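Local atomic coordinates of sortase (Actinomyces oris, PDB entry 5UTT), a protein that probably acts as a sortase-type transpeptidase, joining surface proteins, likely including pilus components, to the cell wall of this Gram-positive bacterium. Residues P35-V40 against I92-E97; G62-T67 against N75-G80; W109-V114 against F169-D174; H117-P122 against L161-H166. One frame throughout, in Å; residues are numbered along the deposited sequence.

Contact 1: residues P35-V40 against I92-E97; sequences PKWYGV and IDLLQE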
# COMPACT_ATOMS: atom_id res chain seq x y z
N PRO A 35 -2.95 -7.76 7.39
CA PRO A 35 -3.49 -8.78 8.33
C PRO A 35 -4.94 -8.59 8.80
O PRO A 35 -5.67 -9.56 9.00
CB PRO A 35 -2.52 -8.69 9.49
CG PRO A 35 -1.23 -8.33 8.84
CD PRO A 35 -1.62 -7.29 7.84
N LYS A 36 -5.40 -7.35 8.89
CA LYS A 36 -6.83 -7.11 9.19
C LYS A 36 -7.83 -7.48 8.09
O LYS A 36 -9.05 -7.32 8.28
CB LYS A 36 -7.04 -5.67 9.57
CG LYS A 36 -6.58 -5.41 11.00
CD LYS A 36 -7.32 -4.23 11.54
CE LYS A 36 -7.28 -4.17 13.05
NZ LYS A 36 -7.66 -2.79 13.42
N TRP A 37 -7.33 -7.85 6.93
CA TRP A 37 -8.17 -8.23 5.81
C TRP A 37 -8.21 -9.74 5.64
O TRP A 37 -8.95 -10.23 4.72
CB TRP A 37 -7.72 -7.53 4.51
CG TRP A 37 -7.90 -6.04 4.51
CD1 TRP A 37 -8.59 -5.29 5.44
CD2 TRP A 37 -7.42 -5.10 3.54
NE1 TRP A 37 -8.53 -3.98 5.14
CE2 TRP A 37 -7.82 -3.81 3.99
CE3 TRP A 37 -6.67 -5.20 2.36
CZ2 TRP A 37 -7.52 -2.65 3.28
CZ3 TRP A 37 -6.36 -4.04 1.68
CH2 TRP A 37 -6.78 -2.78 2.15
N TYR A 38 -7.52 -10.49 6.50
CA TYR A 38 -7.68 -11.94 6.51
C TYR A 38 -9.16 -12.22 6.80
O TYR A 38 -9.73 -11.70 7.75
CB TYR A 38 -6.78 -12.63 7.50
CG TYR A 38 -5.37 -12.83 7.02
CD1 TYR A 38 -5.09 -13.48 5.81
CD2 TYR A 38 -4.29 -12.40 7.79
CE1 TYR A 38 -3.80 -13.68 5.37
CE2 TYR A 38 -2.99 -12.60 7.36
CZ TYR A 38 -2.74 -13.25 6.18
OH TYR A 38 -1.44 -13.43 5.82
N GLY A 39 -9.79 -12.99 5.93
CA GLY A 39 -11.20 -13.33 6.10
C GLY A 39 -12.14 -12.37 5.40
O GLY A 39 -13.34 -12.64 5.30
N VAL A 40 -11.60 -11.25 4.93
CA VAL A 40 -12.32 -10.23 4.19
C VAL A 40 -12.10 -10.45 2.70
O VAL A 40 -13.05 -10.70 1.94
CB VAL A 40 -11.87 -8.81 4.60
CG1 VAL A 40 -12.62 -7.76 3.79
CG2 VAL A 40 -12.02 -8.63 6.11
N ILE A 92 -10.77 -0.70 3.79
CA ILE A 92 -9.73 0.26 4.18
C ILE A 92 -10.04 0.91 5.53
O ILE A 92 -9.12 1.35 6.25
CB ILE A 92 -9.52 1.30 3.07
CG1 ILE A 92 -8.18 2.04 3.27
CG2 ILE A 92 -10.70 2.24 2.95
CD1 ILE A 92 -7.71 2.81 2.05
N ASP A 93 -11.33 0.98 5.85
CA ASP A 93 -11.83 1.65 7.07
C ASP A 93 -11.53 0.88 8.35
O ASP A 93 -11.75 1.42 9.43
CB ASP A 93 -13.33 1.95 6.97
CG ASP A 93 -14.16 0.71 6.68
OD1 ASP A 93 -13.60 -0.39 6.56
OD2 ASP A 93 -15.38 0.85 6.63
N LEU A 94 -10.99 -0.33 8.26
CA LEU A 94 -10.68 -1.14 9.43
C LEU A 94 -9.31 -0.79 9.94
O LEU A 94 -8.95 -1.24 10.99
CB LEU A 94 -10.70 -2.63 9.13
CG LEU A 94 -12.04 -3.24 8.63
CD1 LEU A 94 -11.77 -4.71 8.38
CD2 LEU A 94 -13.17 -3.04 9.61
N LEU A 95 -8.55 -0.01 9.19
CA LEU A 95 -7.15 0.20 9.54
C LEU A 95 -7.06 1.33 10.56
O LEU A 95 -7.56 2.45 10.36
CB LEU A 95 -6.35 0.51 8.26
CG LEU A 95 -6.35 -0.60 7.20
CD1 LEU A 95 -5.68 -0.17 5.92
CD2 LEU A 95 -5.64 -1.81 7.79
N GLN A 96 -6.40 1.01 11.67
CA GLN A 96 -6.23 1.94 12.76
C GLN A 96 -4.73 2.10 13.02
O GLN A 96 -3.91 1.27 12.61
CB GLN A 96 -6.95 1.38 13.99
CG GLN A 96 -8.41 0.99 13.74
CD GLN A 96 -9.06 0.24 14.89
OE1 GLN A 96 -8.64 0.33 16.04
NE2 GLN A 96 -10.13 -0.51 14.59
N GLU A 97 -4.38 3.14 13.75
CA GLU A 97 -2.99 3.33 14.12
C GLU A 97 -2.36 2.05 14.67
O GLU A 97 -2.89 1.38 15.57
CB GLU A 97 -2.89 4.44 15.14
CG GLU A 97 -1.45 4.82 15.43
CD GLU A 97 -1.34 5.72 16.62
OE1 GLU A 97 -2.38 6.09 17.22
OE2 GLU A 97 -0.17 6.06 16.97
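Lys36 and Leu94 meet through the one hydrogen bond of this contact: NZ of Lys36 donates to O of Leu94 at 3.2 Å. The donor lies almost on the line of the carbonyl, with a C=O...N angle of 169°. Beyond CG the lysine chain is extended, which brings the ammonium to the carbonyl of Leu94. It also forms a salt bridge with Asp99, and the Gln96 side chain crosses it at about a right angle, NE2 3.6 Å from NZ.

The apolar part centres on the indole of Trp37. Its CZ2 comes 3.8 Å from CA of Ile92, at the ring edge near the plane. Leu94 lies at the same kind of position, its CD1 4.4 Å from CD1 of Trp37, while CD1 of Leu95 approaches CZ2 obliquely at 4.1 Å. NE1 of Trp37 is hydrogen-bonded to the carbonyl of Arg91, giving the buried N-H a partner. Both segments make a short 3-10 turn between strands.

A long amine suits the partly exposed side, where a carbonyl and a carboxylate can receive its N-H groups and the carboxylate probably offsets its charge; a large flat ring lets one buried side chain touch Ile92, Leu94, Leu95 and, in strand 142-150, Leu146.

Contact 2: residues G62-T67 against N75-G80; sequences GHYTNT and NFAIAG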
# COMPACT_ATOMS: atom_id res chain seq x y z
N GLY A 62 -2.40 -0.31 -7.77
CA GLY A 62 -1.53 0.40 -8.72
C GLY A 62 -0.61 1.47 -8.13
O GLY A 62 -1.06 2.36 -7.41
N HIS A 63 0.67 1.42 -8.48
CA HIS A 63 1.60 2.42 -7.98
C HIS A 63 1.51 3.71 -8.80
O HIS A 63 1.69 3.70 -10.01
CB HIS A 63 3.01 1.88 -8.05
CG HIS A 63 4.08 2.83 -7.58
ND1 HIS A 63 5.21 3.05 -8.33
CD2 HIS A 63 4.21 3.59 -6.47
CE1 HIS A 63 6.00 3.90 -7.70
NE2 HIS A 63 5.43 4.23 -6.56
N TYR A 64 1.27 4.82 -8.09
CA TYR A 64 1.37 6.15 -8.69
C TYR A 64 2.78 6.34 -9.25
O TYR A 64 3.79 6.27 -8.51
CB TYR A 64 1.02 7.23 -7.67
CG TYR A 64 -0.46 7.32 -7.24
CD1 TYR A 64 -0.98 6.51 -6.23
CD2 TYR A 64 -1.30 8.23 -7.84
CE1 TYR A 64 -2.31 6.62 -5.84
CE2 TYR A 64 -2.63 8.35 -7.47
CZ TYR A 64 -3.13 7.54 -6.48
OH TYR A 64 -4.45 7.63 -6.08
N THR A 65 2.90 6.59 -10.53
CA THR A 65 4.18 6.43 -11.20
C THR A 65 5.16 7.52 -10.82
O THR A 65 6.35 7.32 -10.93
CB THR A 65 3.99 6.30 -12.72
OG1 THR A 65 3.37 7.49 -13.19
CG2 THR A 65 3.12 5.05 -13.04
N ASN A 66 4.66 8.66 -10.33
CA ASN A 66 5.55 9.77 -9.97
C ASN A 66 5.87 9.83 -8.48
O ASN A 66 6.52 10.79 -8.01
CB ASN A 66 4.99 11.11 -10.50
CG ASN A 66 5.11 11.22 -12.03
OD1 ASN A 66 5.96 10.58 -12.66
ND2 ASN A 66 4.24 12.02 -12.64
N THR A 67 5.42 8.82 -7.75
CA THR A 67 5.81 8.65 -6.36
C THR A 67 7.02 7.73 -6.25
O THR A 67 7.53 7.21 -7.25
CB THR A 67 4.63 8.16 -5.47
OG1 THR A 67 4.29 6.80 -5.78
CG2 THR A 67 3.45 9.10 -5.58
N ASN A 75 7.59 8.35 -0.40
CA ASN A 75 6.24 7.80 -0.24
C ASN A 75 5.86 6.93 -1.39
O ASN A 75 5.82 7.42 -2.50
CB ASN A 75 5.27 8.98 -0.15
CG ASN A 75 3.87 8.56 0.30
OD1 ASN A 75 3.61 7.39 0.61
ND2 ASN A 75 2.97 9.52 0.35
N PHE A 76 5.70 5.63 -1.13
CA PHE A 76 5.29 4.64 -2.15
C PHE A 76 3.76 4.60 -2.11
O PHE A 76 3.17 4.00 -1.20
CB PHE A 76 5.91 3.29 -1.83
CG PHE A 76 5.46 2.17 -2.76
CD1 PHE A 76 6.03 2.05 -4.01
CD2 PHE A 76 4.56 1.20 -2.33
CE1 PHE A 76 5.65 1.01 -4.87
CE2 PHE A 76 4.17 0.16 -3.19
CZ PHE A 76 4.71 0.07 -4.44
N ALA A 77 3.10 5.19 -3.08
CA ALA A 77 1.68 5.36 -2.95
C ALA A 77 0.99 4.43 -3.94
O ALA A 77 1.45 4.26 -5.09
CB ALA A 77 1.28 6.79 -3.21
N ILE A 78 -0.05 3.80 -3.46
CA ILE A 78 -0.81 2.86 -4.32
C ILE A 78 -2.30 3.11 -4.25
O ILE A 78 -2.89 3.40 -3.21
CB ILE A 78 -0.47 1.38 -3.98
CG1 ILE A 78 -0.79 1.07 -2.53
CG2 ILE A 78 0.99 1.03 -4.34
CD1 ILE A 78 -0.63 -0.39 -2.18
N ALA A 79 -2.95 2.93 -5.39
CA ALA A 79 -4.39 3.07 -5.53
C ALA A 79 -5.03 1.71 -5.65
O ALA A 79 -4.44 0.79 -6.22
CB ALA A 79 -4.70 3.92 -6.78
N GLY A 80 -6.24 1.57 -5.14
CA GLY A 80 -7.04 0.39 -5.31
C GLY A 80 -8.51 0.66 -5.41
O GLY A 80 -9.05 1.61 -4.86
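Gly62 and Ala79 form an antiparallel hydrogen-bonded pair, with N of Gly62 2.8 Å from O of Ala79 and a matching bond returned. His63 and Ile78 follow as a non-hydrogen-bonded pair. Past this pair the first strand ends, though N of Tyr64 donates to O of Ala77 at 3.1 Å, and a type I turn runs from Tyr64 to Thr67. There OG1 of Thr67 donates to O of Tyr64 and accepts a weak bond from N of Ala77, at 3.4 Å; one threonine hydroxyl thus serves both turn and strand.

On one face the His63 and Phe76 rings make an offset stack, centroids 4.4 Å apart and planes at 21°. CG of His63, anti to the backbone N (chi1 179°), sits beside the carbonyl carbon, where the ring can take CE1 of Phe76 over one face. Hydrogen bonds of ND1 to Glu49 and NE2 to the Gln68 carbonyl would hold its rotation. On the opposite face, that of Ala79, Tyr64 lies against two small alanines, CD1 3.8 Å from CB of Ala77 and CE1 3.7 Å from CB of Ala79.

Strand 45-49 flanks 61-63; strand 142-150 flanks 74-79, and its Thr147 hydroxyl is hydrogen-bonded to that of Tyr64.

Contact 3: residues W109-V114 against F169-D174; sequences WYVFKV and FAYWMD
Trp109 and Met173 are joined by a pair of backbone hydrogen bonds, N of Trp109 lying 2.8 Å from O of Met173. Two residues on, N of Val111 donates to O of Tyr171. The carbonyl of Val111 then accepts two donors, N of Ala170 at 2.7 Å and N of Tyr171 at 3.2 Å. Ala170 and Tyr171 thus both face Val111, a classic beta bulge, which shifts the register by one residue between Val111 and Phe112 in the antiparallel pairing of two long sortase strands, 108-120 and 161-174. A small alanine suits the extra position, its CB 3.7 Å from CG of Lys113.

On one face of the sheet, Tyr171 turns a face of its ring to the branched Val111 side chain in a CH-pi contact: CB of Val111 is 3.8 Å from the ring centroid, 14° off its normal. With CG of Tyr171 between the backbone N and the carbonyl carbon (chi1 62°), the ring can lie back over Val111. On the other face Phe169 turns its edge to the face of Phe112, planes 75° apart and centroids 5.7 Å apart, and its CE1 reaches the edge of Tyr110, 4.1 Å from CD2. The hydroxyl of Tyr110 is hydrogen-bonded to the Pro18 carbonyl.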
# COMPACT_ATOMS: atom_id res chain seq x y z
N TRP A 109 10.35 -8.86 2.56
CA TRP A 109 9.10 -8.44 3.21
C TRP A 109 9.29 -7.03 3.70
O TRP A 109 10.21 -6.77 4.49
CB TRP A 109 8.78 -9.32 4.40
CG TRP A 109 8.42 -10.73 4.06
CD1 TRP A 109 9.25 -11.81 4.09
CD2 TRP A 109 7.12 -11.23 3.70
NE1 TRP A 109 8.57 -12.95 3.72
CE2 TRP A 109 7.26 -12.62 3.49
CE3 TRP A 109 5.86 -10.64 3.52
CZ2 TRP A 109 6.16 -13.43 3.13
CZ3 TRP A 109 4.80 -11.44 3.18
CH2 TRP A 109 4.95 -12.81 3.00
N TYR A 110 8.43 -6.10 3.25
CA TYR A 110 8.43 -4.75 3.80
C TYR A 110 7.24 -4.57 4.72
O TYR A 110 6.08 -4.73 4.28
CB TYR A 110 8.35 -3.72 2.70
CG TYR A 110 9.48 -3.72 1.71
CD1 TYR A 110 9.44 -4.52 0.58
CD2 TYR A 110 10.56 -2.85 1.85
CE1 TYR A 110 10.44 -4.49 -0.35
CE2 TYR A 110 11.57 -2.84 0.92
CZ TYR A 110 11.51 -3.64 -0.18
OH TYR A 110 12.52 -3.63 -1.10
N VAL A 111 7.52 -4.23 5.98
CA VAL A 111 6.44 -4.06 6.94
C VAL A 111 6.35 -2.59 7.41
O VAL A 111 7.31 -2.00 7.99
CB VAL A 111 6.55 -5.01 8.16
CG1 VAL A 111 5.43 -4.70 9.15
CG2 VAL A 111 6.56 -6.50 7.80
N PHE A 112 5.16 -2.03 7.17
CA PHE A 112 4.78 -0.67 7.52
C PHE A 112 3.73 -0.71 8.62
O PHE A 112 2.90 -1.65 8.72
CB PHE A 112 4.25 0.10 6.30
CG PHE A 112 5.19 0.15 5.14
CD1 PHE A 112 5.32 -0.94 4.25
CD2 PHE A 112 5.90 1.30 4.86
CE1 PHE A 112 6.19 -0.86 3.17
CE2 PHE A 112 6.78 1.38 3.80
CZ PHE A 112 6.94 0.30 2.94
N LYS A 113 3.70 0.36 9.45
CA LYS A 113 2.68 0.48 10.49
C LYS A 113 1.87 1.76 10.32
O LYS A 113 2.44 2.84 10.11
CB LYS A 113 3.35 0.48 11.86
CG LYS A 113 4.06 -0.82 12.17
CD LYS A 113 3.10 -1.93 12.52
CE LYS A 113 3.72 -2.91 13.52
NZ LYS A 113 3.93 -2.37 14.93
N VAL A 114 0.53 1.61 10.32
CA VAL A 114 -0.38 2.72 10.08
C VAL A 114 -0.15 3.87 11.10
O VAL A 114 -0.04 3.63 12.30
CB VAL A 114 -1.86 2.28 10.08
CG1 VAL A 114 -2.78 3.49 10.08
CG2 VAL A 114 -2.13 1.43 8.86
N PHE A 169 7.41 2.98 7.65
CA PHE A 169 8.22 1.77 7.62
C PHE A 169 8.62 1.33 9.02
O PHE A 169 9.07 2.19 9.83
CB PHE A 169 9.43 1.99 6.72
CG PHE A 169 10.32 0.78 6.57
CD1 PHE A 169 9.95 -0.31 5.80
CD2 PHE A 169 11.52 0.73 7.23
CE1 PHE A 169 10.76 -1.43 5.69
CE2 PHE A 169 12.33 -0.36 7.13
CZ PHE A 169 11.95 -1.45 6.37
N ALA A 170 8.47 0.04 9.33
CA ALA A 170 8.80 -0.50 10.64
C ALA A 170 10.02 -1.41 10.59
O ALA A 170 11.02 -1.15 11.26
CB ALA A 170 7.62 -1.25 11.24
N TYR A 171 9.96 -2.45 9.77
CA TYR A 171 11.11 -3.34 9.59
C TYR A 171 10.99 -4.07 8.28
O TYR A 171 9.94 -3.99 7.61
CB TYR A 171 11.18 -4.34 10.74
CG TYR A 171 10.01 -5.28 10.85
CD1 TYR A 171 10.00 -6.48 10.15
CD2 TYR A 171 8.91 -4.97 11.63
CE1 TYR A 171 8.95 -7.35 10.24
CE2 TYR A 171 7.84 -5.84 11.73
CZ TYR A 171 7.88 -7.02 11.02
OH TYR A 171 6.84 -7.90 11.08
N TRP A 172 12.05 -4.77 7.91
CA TRP A 172 12.01 -5.63 6.74
C TRP A 172 12.60 -6.99 7.04
O TRP A 172 13.25 -7.19 8.05
CB TRP A 172 12.72 -5.00 5.55
CG TRP A 172 14.25 -4.75 5.73
CD1 TRP A 172 14.83 -3.76 6.48
CD2 TRP A 172 15.32 -5.49 5.14
NE1 TRP A 172 16.22 -3.84 6.37
CE2 TRP A 172 16.54 -4.90 5.57
CE3 TRP A 172 15.39 -6.59 4.28
CZ2 TRP A 172 17.77 -5.38 5.16
CZ3 TRP A 172 16.61 -7.08 3.89
CH2 TRP A 172 17.80 -6.46 4.33
N MET A 173 12.34 -7.94 6.17
CA MET A 173 12.92 -9.28 6.31
C MET A 173 13.35 -9.79 4.96
O MET A 173 12.69 -9.52 3.95
CB MET A 173 11.93 -10.24 6.93
CG MET A 173 11.38 -9.82 8.29
SD MET A 173 10.23 -11.03 9.00
CE MET A 173 11.36 -12.37 9.31
N ASP A 174 14.45 -10.55 4.93
CA ASP A 174 14.82 -11.33 3.75
C ASP A 174 13.81 -12.46 3.62
O ASP A 174 13.64 -13.23 4.56
CB ASP A 174 16.24 -11.90 3.93
CG ASP A 174 16.82 -12.45 2.66
OD1 ASP A 174 16.08 -13.05 1.85
OD2 ASP A 174 18.06 -12.29 2.47

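Contact 4: residues H117-P122 against L161-H166; sequences HELVKP and LRWIVH
Glu118 and Ile164 form the tighter centre of this antiparallel pair, each donating its N to the other's O at 2.9 Å; Val120 and Arg162 repeat the exchange two residues further on. On the face that carries these four, the beta-branched residues pack closely: CG2 of Val120 lies against CG1 of Ile164 at 3.7 Å, their side chains crossing at about a right angle. The carboxylate of Glu118 lies near the imidazole of His166, but too close in the model for the detail to be relied on; NE2 of His166 is hydrogen-bonded to the carbonyl of Val127. At the solvent end of this face, CB of Pro122 sits over one face of the guanidinium of Arg162, 3.7 Å from CZ. NH1 of Arg162 is hydrogen-bonded to O of Leu161 at 3.0 Å and to the carbonyl of Asn159, which helps to fix the group's rotation.

The other face is more exposed, yet not without order. The ring of His117 lies nearly parallel to the six-membered ring of Trp163, planes at 8°, but slid so that they barely overlap; CD2 of His117 is 3.4 Å from CZ2 of Trp163. CD2 of Leu119 reaches CE3 of the same indole at 3.9 Å, so the broad ring system touches both exposed residues, and the ring of His150 meets it edge-to-face.

With strand 142-150 on the other edge of 161-174, this pairing of two long antiparallel strands belongs to the closed beta-barrel characteristic of sortases.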
# COMPACT_ATOMS: atom_id res chain seq x y z
N HIS A 117 -5.25 7.95 9.11
CA HIS A 117 -6.00 8.04 7.86
C HIS A 117 -6.54 9.43 7.63
O HIS A 117 -6.63 10.26 8.57
CB HIS A 117 -7.13 7.00 7.81
CG HIS A 117 -8.39 7.43 8.49
ND1 HIS A 117 -8.59 7.28 9.84
CD2 HIS A 117 -9.53 7.97 7.99
CE1 HIS A 117 -9.80 7.74 10.15
NE2 HIS A 117 -10.39 8.14 9.04
N GLU A 118 -6.85 9.73 6.38
CA GLU A 118 -7.42 11.00 5.97
C GLU A 118 -8.59 10.74 5.06
O GLU A 118 -8.56 9.81 4.32
CB GLU A 118 -6.38 11.78 5.20
CG GLU A 118 -5.21 12.19 6.07
CD GLU A 118 -3.94 12.33 5.33
OE1 GLU A 118 -3.87 11.99 4.12
OE2 GLU A 118 -2.98 12.79 6.00
N LEU A 119 -9.60 11.61 5.15
CA LEU A 119 -10.62 11.74 4.11
C LEU A 119 -10.43 13.09 3.40
O LEU A 119 -10.51 14.15 4.06
CB LEU A 119 -12.03 11.72 4.69
CG LEU A 119 -12.66 10.33 4.76
CD1 LEU A 119 -14.03 10.39 5.42
CD2 LEU A 119 -12.76 9.72 3.36
N VAL A 120 -10.18 13.04 2.10
CA VAL A 120 -9.84 14.22 1.27
C VAL A 120 -10.59 14.27 -0.04
O VAL A 120 -11.10 13.25 -0.52
CB VAL A 120 -8.33 14.33 0.97
CG1 VAL A 120 -7.57 14.54 2.27
CG2 VAL A 120 -7.78 13.12 0.25
N LYS A 121 -10.60 15.46 -0.64
CA LYS A 121 -11.01 15.59 -2.06
C LYS A 121 -9.89 15.05 -2.97
O LYS A 121 -8.69 15.11 -2.64
CB LYS A 121 -11.32 17.05 -2.39
CG LYS A 121 -12.60 17.55 -1.75
CD LYS A 121 -12.66 19.08 -1.80
CE LYS A 121 -11.81 19.73 -0.71
NZ LYS A 121 -10.94 20.81 -1.23
N PRO A 122 -10.26 14.50 -4.15
CA PRO A 122 -9.24 13.87 -4.97
C PRO A 122 -8.19 14.82 -5.54
O PRO A 122 -7.26 14.36 -6.16
CB PRO A 122 -10.04 13.20 -6.12
CG PRO A 122 -11.41 13.79 -6.01
CD PRO A 122 -11.62 14.22 -4.61
N LEU A 161 -15.22 11.56 -2.41
CA LEU A 161 -14.06 11.71 -1.51
C LEU A 161 -13.09 10.55 -1.73
O LEU A 161 -13.36 9.61 -2.43
CB LEU A 161 -14.50 11.76 -0.06
CG LEU A 161 -15.33 12.95 0.44
CD1 LEU A 161 -15.63 12.88 1.94
CD2 LEU A 161 -14.64 14.23 0.06
N ARG A 162 -11.92 10.65 -1.08
CA ARG A 162 -10.93 9.57 -1.13
C ARG A 162 -10.47 9.23 0.28
O ARG A 162 -10.03 10.11 1.03
CB ARG A 162 -9.72 9.97 -2.01
CG ARG A 162 -10.06 10.41 -3.43
CD ARG A 162 -10.55 9.23 -4.24
NE ARG A 162 -10.72 9.55 -5.67
CZ ARG A 162 -11.86 9.97 -6.18
NH1 ARG A 162 -12.91 10.15 -5.35
NH2 ARG A 162 -11.97 10.22 -7.48
N TRP A 163 -10.55 7.95 0.64
CA TRP A 163 -10.02 7.47 1.91
C TRP A 163 -8.54 7.12 1.73
O TRP A 163 -8.15 6.29 0.90
CB TRP A 163 -10.82 6.27 2.40
CG TRP A 163 -10.51 5.89 3.81
CD1 TRP A 163 -9.33 5.40 4.32
CD2 TRP A 163 -11.45 5.86 4.88
NE1 TRP A 163 -9.48 5.10 5.66
CE2 TRP A 163 -10.78 5.40 6.03
CE3 TRP A 163 -12.80 6.22 5.00
CZ2 TRP A 163 -11.41 5.28 7.23
CZ3 TRP A 163 -13.42 6.11 6.19
CH2 TRP A 163 -12.73 5.63 7.30
N ILE A 164 -7.70 7.73 2.57
CA ILE A 164 -6.25 7.64 2.46
C ILE A 164 -5.71 7.03 3.75
O ILE A 164 -6.06 7.46 4.82
CB ILE A 164 -5.58 9.01 2.35
CG1 ILE A 164 -6.28 9.88 1.30
CG2 ILE A 164 -4.07 8.86 2.08
CD1 ILE A 164 -6.21 9.31 -0.09
N VAL A 165 -4.87 6.00 3.63
CA VAL A 165 -4.16 5.45 4.80
C VAL A 165 -2.66 5.63 4.63
O VAL A 165 -2.09 5.22 3.64
CB VAL A 165 -4.48 3.95 5.06
CG1 VAL A 165 -3.64 3.35 6.21
CG2 VAL A 165 -5.93 3.81 5.39
N HIS A 166 -2.03 6.19 5.66
CA HIS A 166 -0.56 6.29 5.69
C HIS A 166 0.07 5.29 6.69
O HIS A 166 -0.44 5.12 7.79
CB HIS A 166 -0.14 7.72 6.12
CG HIS A 166 -0.46 8.77 5.12
ND1 HIS A 166 -1.18 9.91 5.42
CD2 HIS A 166 -0.24 8.82 3.78
CE1 HIS A 166 -1.32 10.64 4.33
NE2 HIS A 166 -0.77 9.98 3.32

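Overall arrangement
Along the chain, contact 2 is nested inside the loop closed by contact 1, and contact 4 inside that closed by contact 3; the first pair closes before the second opens. Contacts 3 and 4 share strands 108-120 and 161-174, with centres about 22 Å apart on opposite sides of the chain's centre, and meet where Val114 packs on Val165. Contact 2 lies in the same sheet on strands 61-63 and 74-79; 74-79 is separated from 161-174 by strand 142-150. Contact 1 lies in loops, its centre about 20 Å from that of contact 2, and touches contact 4 as Ile92 packs on Val165. Together the contacts join loops and sheet into one compact sortase domain.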